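Local coordinates for carbamate kinase (Aeropyrum pernix, PDB 2E9Y), which probably catalyses the reversible transfer of a phosphoryl group between ATP and carbamate, as carbamate kinases of the amino acid kinase family do, at residues I9-N14 / G296-A301; A15-G20 / G56-Y61. One frame throughout, in Å; residues are numbered along the deposited sequence.

Contact 1: residues I9-N14 / G296-A301; sequences IALGGN and GSLEEA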
loop_
_atom_site.group_PDB
_atom_site.type_symbol
_atom_site.label_atom_id
_atom_site.label_comp_id
_atom_site.label_asym_id
_atom_site.label_seq_id
_atom_site.Cartn_x
_atom_site.Cartn_y
_atom_site.Cartn_z
ATOM N N ILE A 9 9.620 -9.197 14.317
ATOM C CA ILE A 9 9.554 -8.150 15.331
ATOM C C ILE A 9 8.261 -7.363 15.181
ATOM O O ILE A 9 8.064 -6.668 14.187
ATOM C CB ILE A 9 10.752 -7.186 15.195
ATOM C CG1 ILE A 9 12.057 -7.980 15.322
ATOM C CG2 ILE A 9 10.682 -6.097 16.259
ATOM C CD1 ILE A 9 13.306 -7.204 14.967
ATOM N N ALA A 10 7.391 -7.486 16.174
ATOM C CA ALA A 10 6.104 -6.803 16.168
ATOM C C ALA A 10 6.172 -5.458 16.891
ATOM O O ALA A 10 6.270 -5.402 18.116
ATOM C CB ALA A 10 5.046 -7.697 16.814
ATOM N N LEU A 11 6.117 -4.380 16.115
ATOM C CA LEU A 11 6.161 -3.029 16.663
ATOM C C LEU A 11 4.790 -2.594 17.166
ATOM O O LEU A 11 3.760 -3.099 16.711
ATOM C CB LEU A 11 6.639 -2.039 15.593
ATOM C CG LEU A 11 8.028 -2.280 15.003
ATOM C CD1 LEU A 11 8.343 -1.230 13.935
ATOM C CD2 LEU A 11 9.058 -2.220 16.127
ATOM N N GLY A 12 4.789 -1.654 18.104
ATOM C CA GLY A 12 3.548 -1.145 18.661
ATOM C C GLY A 12 3.289 0.296 18.256
ATOM O O GLY A 12 4.000 0.852 17.419
ATOM N N GLY A 13 2.275 0.909 18.856
ATOM C CA GLY A 13 1.943 2.283 18.524
ATOM C C GLY A 13 3.058 3.294 18.741
ATOM O O GLY A 13 3.189 4.249 17.972
ATOM N N ASN A 14 3.870 3.084 19.776
ATOM C CA ASN A 14 4.960 4.007 20.094
ATOM C C ASN A 14 6.048 4.089 19.029
ATOM O O ASN A 14 6.884 4.995 19.050
ATOM C CB ASN A 14 5.589 3.638 21.446
ATOM C CG ASN A 14 6.344 2.318 21.409
ATOM O OD1 ASN A 14 5.797 1.281 21.035
ATOM N ND2 ASN A 14 7.611 2.354 21.808
ATOM N N GLY A 296 9.227 -7.228 25.219
ATOM C CA GLY A 296 9.972 -6.181 25.891
ATOM C C GLY A 296 9.713 -4.781 25.376
ATOM O O GLY A 296 8.788 -4.548 24.598
ATOM N N SER A 297 10.556 -3.854 25.819
ATOM C CA SER A 297 10.459 -2.445 25.454
ATOM C C SER A 297 11.162 -2.126 24.135
ATOM O O SER A 297 12.225 -2.673 23.842
ATOM C CB SER A 297 11.069 -1.597 26.579
ATOM O OG SER A 297 11.048 -0.219 26.268
ATOM N N LEU A 298 10.562 -1.239 23.342
ATOM C CA LEU A 298 11.152 -0.837 22.069
ATOM C C LEU A 298 12.524 -0.233 22.342
ATOM O O LEU A 298 13.482 -0.485 21.619
ATOM C CB LEU A 298 10.265 0.203 21.369
ATOM C CG LEU A 298 10.854 0.930 20.149
ATOM C CD1 LEU A 298 11.186 -0.062 19.048
ATOM C CD2 LEU A 298 9.853 1.966 19.646
ATOM N N GLU A 299 12.608 0.562 23.401
ATOM C CA GLU A 299 13.860 1.207 23.771
ATOM C C GLU A 299 14.979 0.195 24.022
ATOM O O GLU A 299 16.118 0.409 23.607
ATOM C CB GLU A 299 13.662 2.061 25.026
ATOM C CG GLU A 299 12.505 3.052 24.951
ATOM C CD GLU A 299 12.605 3.992 23.764
ATOM O OE1 GLU A 299 13.648 4.667 23.621
ATOM O OE2 GLU A 299 11.636 4.059 22.974
ATOM N N GLU A 300 14.652 -0.910 24.687
ATOM C CA GLU A 300 15.648 -1.934 25.010
ATOM C C GLU A 300 15.738 -3.051 23.970
ATOM O O GLU A 300 16.358 -4.084 24.219
ATOM C CB GLU A 300 15.335 -2.555 26.380
ATOM C CG GLU A 300 14.973 -1.548 27.468
ATOM C CD GLU A 300 14.838 -2.183 28.846
ATOM O OE1 GLU A 300 14.089 -3.172 28.990
ATOM O OE2 GLU A 300 15.482 -1.686 29.796
ATOM N N ALA A 301 15.131 -2.834 22.807
ATOM C CA ALA A 301 15.116 -3.832 21.739
ATOM C C ALA A 301 16.427 -4.585 21.518
ATOM O O ALA A 301 16.432 -5.813 21.418
ATOM C CB ALA A 301 14.668 -3.182 20.433
#
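Asn14 and Leu298 meet closely, their side chains running antiparallel alongside one another. Asn14 ND2 lies 3.1 Å from Leu298 CD2, very tight for a non-bonded nitrogen and carbon, and the same nitrogen is 3.4 Å from Leu298 CB, so the amide end lies along one flank of the leucine. With CG between the backbone N and the carbonyl carbon (chi1 68°), the amide of Asn14 is brought against Leu298. This is contact without bonding: the leucine offers only carbon. Packing is looser on the buried side, where Leu298 CD1 approaches Leu11 CD2 at 4.2 Å. Leucine suits this buried spot because it is apolar, and its fork sends CD2 to Asn14 and CD1 to Leu11. Toward solvent lies Glu299, whose carboxylate folds back in the direction of Asn14 without reaching it. A type I beta turn from Leu298 to Ala301, closed by Ala301 N to Leu298 O at 3.1 Å, presents Leu298 inward and Glu299 outward just before a helix. Lys216 NZ hydrogen-bonds to Leu11 O beside the glycine-rich bend Gly12-Gly13. Strands 6-10 and 293-297 both run parallel to strand 231-236, which lies between them; Leu235 from that strand touches both leucines, while Ile39 and Ile38 of helix 25-44 pack on Leu11 and Leu298 respectively.

Contact 2: residues A15-G20 / G56-Y61; sequences AIAGPG and GPQVGY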
loop_
_atom_site.group_PDB
_atom_site.type_symbol
_atom_site.label_atom_id
_atom_site.label_comp_id
_atom_site.label_asym_id
_atom_site.label_seq_id
_atom_site.Cartn_x
_atom_site.Cartn_y
_atom_site.Cartn_z
ATOM N N ALA A 15 6.044 3.149 18.094
ATOM C CA ALA A 15 7.047 3.148 17.040
ATOM C C ALA A 15 6.593 3.921 15.805
ATOM O O ALA A 15 7.422 4.330 14.990
ATOM C CB ALA A 15 7.383 1.711 16.646
ATOM N N ILE A 16 5.284 4.132 15.683
ATOM C CA ILE A 16 4.720 4.796 14.509
ATOM C C ILE A 16 4.133 6.196 14.683
ATOM O O ILE A 16 4.234 7.024 13.778
ATOM C CB ILE A 16 3.625 3.904 13.873
ATOM C CG1 ILE A 16 4.178 2.496 13.641
ATOM C CG2 ILE A 16 3.146 4.509 12.559
ATOM C CD1 ILE A 16 5.411 2.453 12.765
ATOM N N ALA A 17 3.507 6.462 15.823
ATOM C CA ALA A 17 2.725 7.665 16.058
ATOM C C ALA A 17 3.231 8.414 17.289
ATOM O O ALA A 17 3.931 7.878 18.137
ATOM C CB ALA A 17 1.265 7.256 16.258
ATOM N N GLY A 18 2.888 9.710 17.348
ATOM C CA GLY A 18 3.344 10.509 18.475
ATOM C C GLY A 18 2.487 10.265 19.715
ATOM O O GLY A 18 1.454 9.608 19.682
ATOM N N PRO A 19 2.979 10.780 20.853
ATOM C CA PRO A 19 2.216 10.743 22.085
ATOM C C PRO A 19 0.831 11.350 21.858
ATOM O O PRO A 19 0.677 12.402 21.256
ATOM C CB PRO A 19 2.975 11.561 23.127
ATOM C CG PRO A 19 4.401 11.766 22.624
ATOM C CD PRO A 19 4.265 11.426 21.066
ATOM N N GLY A 20 -0.202 10.620 22.314
ATOM C CA GLY A 20 -1.555 11.129 22.143
ATOM C C GLY A 20 -2.185 10.654 20.831
ATOM O O GLY A 20 -3.191 11.169 20.367
ATOM N N GLY A 56 -3.968 0.951 14.486
ATOM C CA GLY A 56 -5.149 1.489 15.150
ATOM C C GLY A 56 -5.536 2.933 14.848
ATOM O O GLY A 56 -6.598 3.191 14.268
ATOM N N PRO A 57 -4.705 3.904 15.246
ATOM C CA PRO A 57 -5.003 5.317 15.000
ATOM C C PRO A 57 -5.121 5.647 13.517
ATOM O O PRO A 57 -5.953 6.462 13.114
ATOM C CB PRO A 57 -3.823 6.042 15.651
ATOM C CG PRO A 57 -3.375 5.087 16.717
ATOM C CD PRO A 57 -3.464 3.755 16.028
ATOM N N GLN A 58 -4.279 5.003 12.713
ATOM C CA GLN A 58 -4.259 5.240 11.276
ATOM C C GLN A 58 -5.512 4.770 10.548
ATOM O O GLN A 58 -6.091 5.516 9.755
ATOM C CB GLN A 58 -3.016 4.584 10.657
ATOM C CG GLN A 58 -1.694 5.174 11.153
ATOM C CD GLN A 58 -1.279 4.669 12.529
ATOM O OE1 GLN A 58 -1.789 3.648 13.008
ATOM N NE2 GLN A 58 -0.371 5.384 13.178
ATOM N N VAL A 59 -5.936 3.536 10.806
ATOM C CA VAL A 59 -7.127 3.033 10.140
ATOM C C VAL A 59 -8.352 3.784 10.677
ATOM O O VAL A 59 -9.334 3.997 9.958
ATOM C CB VAL A 59 -7.259 1.484 10.319
ATOM C CG1 VAL A 59 -7.781 1.139 11.707
ATOM C CG2 VAL A 59 -8.155 0.917 9.233
ATOM N N GLY A 60 -8.279 4.226 11.930
ATOM C CA GLY A 60 -9.386 4.977 12.497
ATOM C C GLY A 60 -9.503 6.326 11.808
ATOM O O GLY A 60 -10.604 6.786 11.496
ATOM N N TYR A 61 -8.356 6.955 11.563
ATOM C CA TYR A 61 -8.299 8.247 10.887
ATOM C C TYR A 61 -8.922 8.135 9.499
ATOM O O TYR A 61 -9.750 8.964 9.108
ATOM C CB TYR A 61 -6.843 8.713 10.764
ATOM C CG TYR A 61 -6.634 9.892 9.830
ATOM C CD1 TYR A 61 -6.977 11.187 10.218
ATOM C CD2 TYR A 61 -6.095 9.707 8.559
ATOM C CE1 TYR A 61 -6.783 12.273 9.358
ATOM C CE2 TYR A 61 -5.900 10.777 7.690
ATOM C CZ TYR A 61 -6.244 12.061 8.096
ATOM O OH TYR A 61 -6.031 13.122 7.244
#
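The bond from Tyr61 N to Pro57 O, 2.9 Å long, joins with that from Gly60 N to Gly56 O, 3.1 Å, to hold the first turn of helix 56-67, from which Gln58 reaches toward Ile16 and Ala17. Proline suits this opening turn, where a backbone N-H is not needed to pair with a preceding helical carbonyl. Gln58 leaves the helix with CG anti to the carbonyl carbon (chi1 -64°) and then bends at chi2 (79°), which carries its flat amide across to the other segment. There the glutamine chain runs nearly perpendicular to that of Ile16. Ile16 CG2 stands 4.4 Å from Gln58 CD, and the methyl of Ala17 borders the outer end of the same amide. The meeting is of methyls against an amide, by van der Waals contact. The two segments follow the parallel strands 6-10 and 48-52, which are joined through helix 25-44 in a beta-alpha-beta crossover, so the contact ties together the loop and helix beginnings at the same end of both strands. Ile16, branched at CB, meets Gln58 with CG2 while the end of its longer branch leads away from helix 56-67; the residue also packs on Ile89 and Leu93 of helix 78-103 and on Val32 of helix 25-44. Gln58 in turn lies against Trp88 and Ile89, while about one turn further along the helix Tyr61 OH hydrogen-bonds to Pro74 O of the second subunit and its side chain packs on Leu69 of that subunit.

Contacts 1 and 2 have centres about 15 Å apart and share the short helix 13-16: Asn14 serves contact 1, and Ile16 serves contact 2. They also touch directly, Leu298 CD2 lying 3.9 Å from Ala15 CB, so the helix is flanked by the turn 298-301 and by helix 56-67. Along the chain, contact 2 is nested inside the long loop that contact 1 closes, and helix 13-16 is where the two adjoin. In amino acid kinases the glycine-rich bend after the first strand generally lies beside the nucleotide phosphates; Gly12 and Gly13 in segment 9-14 are consistent with such a place here.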